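Side-chain contact in Serine/threonine-protein kinase Tel1 (Chaetomium thermophilum, PDB 6SKY), which probably phosphorylates serine and threonine residues followed by glutamine in checkpoint signalling, acting as a sensor of DNA damage: residues Lys2634-Thr2639 / Arg2829-Ser2834. Sequence-based numbering, arbitrary orientation.
Sequences KLHRET and REEAAS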
loop_
_atom_site.group_PDB
_atom_site.type_symbol
_atom_site.label_atom_id
_atom_site.label_comp_id
_atom_site.label_asym_id
_atom_site.label_seq_id
_atom_site.Cartn_x
_atom_site.Cartn_y
_atom_site.Cartn_z
ATOM N N LYS A 2634 6.745 -17.156 -14.959
ATOM C CA LYS A 2634 7.541 -17.939 -14.017
ATOM C C LYS A 2634 8.421 -17.101 -13.107
ATOM O O LYS A 2634 9.134 -17.671 -12.280
ATOM C CB LYS A 2634 8.445 -18.920 -14.756
ATOM C CG LYS A 2634 7.737 -20.002 -15.500
ATOM C CD LYS A 2634 8.729 -21.042 -15.942
ATOM C CE LYS A 2634 8.074 -22.106 -16.791
ATOM N NZ LYS A 2634 7.778 -21.626 -18.164
ATOM N N LEU A 2635 8.416 -15.784 -13.240
ATOM C CA LEU A 2635 9.329 -14.928 -12.500
ATOM C C LEU A 2635 8.703 -14.339 -11.251
ATOM O O LEU A 2635 9.326 -13.499 -10.600
ATOM C CB LEU A 2635 9.830 -13.802 -13.397
ATOM C CG LEU A 2635 10.432 -14.221 -14.731
ATOM C CD1 LEU A 2635 10.623 -13.012 -15.608
ATOM C CD2 LEU A 2635 11.742 -14.928 -14.507
ATOM N N HIS A 2636 7.493 -14.752 -10.900
ATOM C CA HIS A 2636 6.769 -14.180 -9.779
ATOM C C HIS A 2636 6.390 -15.269 -8.796
ATOM O O HIS A 2636 6.095 -16.396 -9.181
ATOM C CB HIS A 2636 5.539 -13.444 -10.262
ATOM C CG HIS A 2636 5.856 -12.318 -11.188
ATOM N ND1 HIS A 2636 5.895 -11.007 -10.776
ATOM C CD2 HIS A 2636 6.182 -12.310 -12.499
ATOM C CE1 HIS A 2636 6.217 -10.237 -11.797
ATOM N NE2 HIS A 2636 6.397 -11.003 -12.854
ATOM N N ARG A 2637 6.399 -14.918 -7.514
ATOM C CA ARG A 2637 6.259 -15.926 -6.473
ATOM C C ARG A 2637 4.897 -16.602 -6.527
ATOM O O ARG A 2637 4.802 -17.823 -6.381
ATOM C CB ARG A 2637 6.513 -15.283 -5.109
ATOM C CG ARG A 2637 5.900 -16.003 -3.936
ATOM C CD ARG A 2637 6.918 -16.696 -3.084
ATOM N NE ARG A 2637 6.266 -17.597 -2.140
ATOM C CZ ARG A 2637 6.326 -18.923 -2.204
ATOM N NH1 ARG A 2637 5.695 -19.661 -1.306
ATOM N NH2 ARG A 2637 7.028 -19.512 -3.157
ATOM N N GLU A 2638 3.838 -15.837 -6.782
ATOM C CA GLU A 2638 2.488 -16.382 -6.679
ATOM C C GLU A 2638 2.111 -17.250 -7.868
ATOM O O GLU A 2638 1.431 -18.261 -7.699
ATOM C CB GLU A 2638 1.479 -15.254 -6.527
ATOM C CG GLU A 2638 1.565 -14.539 -5.213
ATOM C CD GLU A 2638 1.202 -15.420 -4.044
ATOM O OE1 GLU A 2638 0.597 -16.487 -4.258
ATOM O OE2 GLU A 2638 1.522 -15.045 -2.898
ATOM N N THR A 2639 2.511 -16.866 -9.076
ATOM C CA THR A 2639 2.200 -17.686 -10.237
ATOM C C THR A 2639 3.131 -18.875 -10.353
ATOM O O THR A 2639 2.733 -19.919 -10.864
ATOM C CB THR A 2639 2.270 -16.852 -11.505
ATOM O OG1 THR A 2639 3.544 -16.223 -11.576
ATOM C CG2 THR A 2639 1.214 -15.807 -11.494
ATOM N N ARG A 2829 0.298 -7.519 -15.310
ATOM C CA ARG A 2829 0.454 -6.073 -15.357
ATOM C C ARG A 2829 1.678 -5.587 -14.600
ATOM O O ARG A 2829 1.947 -4.388 -14.607
ATOM C CB ARG A 2829 -0.803 -5.368 -14.845
ATOM C CG ARG A 2829 -1.286 -5.837 -13.533
ATOM C CD ARG A 2829 -2.137 -4.808 -12.846
ATOM N NE ARG A 2829 -3.450 -4.644 -13.444
ATOM C CZ ARG A 2829 -4.435 -3.976 -12.860
ATOM N NH1 ARG A 2829 -5.607 -3.857 -13.454
ATOM N NH2 ARG A 2829 -4.238 -3.430 -11.676
ATOM N N GLU A 2830 2.433 -6.476 -13.969
ATOM C CA GLU A 2830 3.753 -6.157 -13.450
ATOM C C GLU A 2830 4.862 -6.525 -14.418
ATOM O O GLU A 2830 6.035 -6.388 -14.076
ATOM C CB GLU A 2830 3.982 -6.862 -12.116
ATOM C CG GLU A 2830 3.443 -6.088 -10.940
ATOM C CD GLU A 2830 3.011 -6.975 -9.795
ATOM O OE1 GLU A 2830 3.447 -8.144 -9.744
ATOM O OE2 GLU A 2830 2.225 -6.504 -8.945
ATOM N N GLU A 2831 4.515 -6.998 -15.611
ATOM C CA GLU A 2831 5.454 -7.331 -16.670
ATOM C C GLU A 2831 5.063 -6.642 -17.961
ATOM O O GLU A 2831 5.326 -7.158 -19.040
ATOM C CB GLU A 2831 5.518 -8.837 -16.901
ATOM C CG GLU A 2831 5.912 -9.645 -15.710
ATOM C CD GLU A 2831 7.404 -9.709 -15.524
ATOM O OE1 GLU A 2831 8.133 -9.515 -16.513
ATOM O OE2 GLU A 2831 7.852 -9.955 -14.386
ATOM N N ALA A 2832 4.410 -5.487 -17.868
ATOM C CA ALA A 2832 3.904 -4.831 -19.064
ATOM C C ALA A 2832 5.029 -4.368 -19.974
ATOM O O ALA A 2832 4.836 -4.267 -21.189
ATOM C CB ALA A 2832 3.013 -3.662 -18.671
ATOM N N ALA A 2833 6.210 -4.105 -19.419
ATOM C CA ALA A 2833 7.349 -3.726 -20.245
ATOM C C ALA A 2833 7.833 -4.892 -21.095
ATOM O O ALA A 2833 8.138 -4.721 -22.278
ATOM C CB ALA A 2833 8.476 -3.202 -19.365
ATOM N N SER A 2834 7.901 -6.091 -20.514
ATOM C CA SER A 2834 8.329 -7.261 -21.273
ATOM C C SER A 2834 7.294 -7.665 -22.316
ATOM O O SER A 2834 7.649 -8.098 -23.416
ATOM C CB SER A 2834 8.609 -8.411 -20.321
ATOM O OG SER A 2834 9.494 -8.008 -19.299
#
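His2636 turns the NE2 corner of its imidazole onto the side chain of Glu2831, the two groups arriving from opposite directions. NE2 donates a hydrogen bond to Glu2831 OE2; the modelled separation of 2.4 Å between these atoms is very short, and at 2.8 Å resolution its exact value is doubtful. The bond is bent, with an angle of 136° at the hydrogen. Glu2831 CD lies at the ring edge, in the ring plane, but the carboxylate stands almost upright to it, the two planes being 88° apart. Glu2831 reaches this place through a kink at chi2 (-83°), which folds the chain and sets OE2 at the edge of the imidazole. The other oxygen, Glu2831 OE1, accepts a weak hydrogen bond of 3.4 Å from Ser2834 OG, one turn on, so each oxygen has a partner, though the one to the serine is weak. Within the PI3/PI4-kinase fold, this His-carboxylate pair joins the link after the N-lobe helix 2616-2632 to the link between C-lobe helices 2816-2828 and 2832-2843, well away from the nucleotide and magnesium. Both partners are N-cap residues, His2636 preceding helix 2637-2641 and Glu2831 preceding helix 2832-2843. Ala2827 of helix 2816-2828 touches the histidine, while Leu2632 packs against Glu2831. Glu2830 makes a looser approach: its extended chain brings OE1 to 3.9 Å from His2636 ND1, oblique to the ring. Two carboxylates near one imidazole would be expected to favour its protonated form. Leu2635 borders the pair, its CD1 methyl 4.3 Å from Glu2831 OE2, and Glu2830 also touches Lys2912, in a loop.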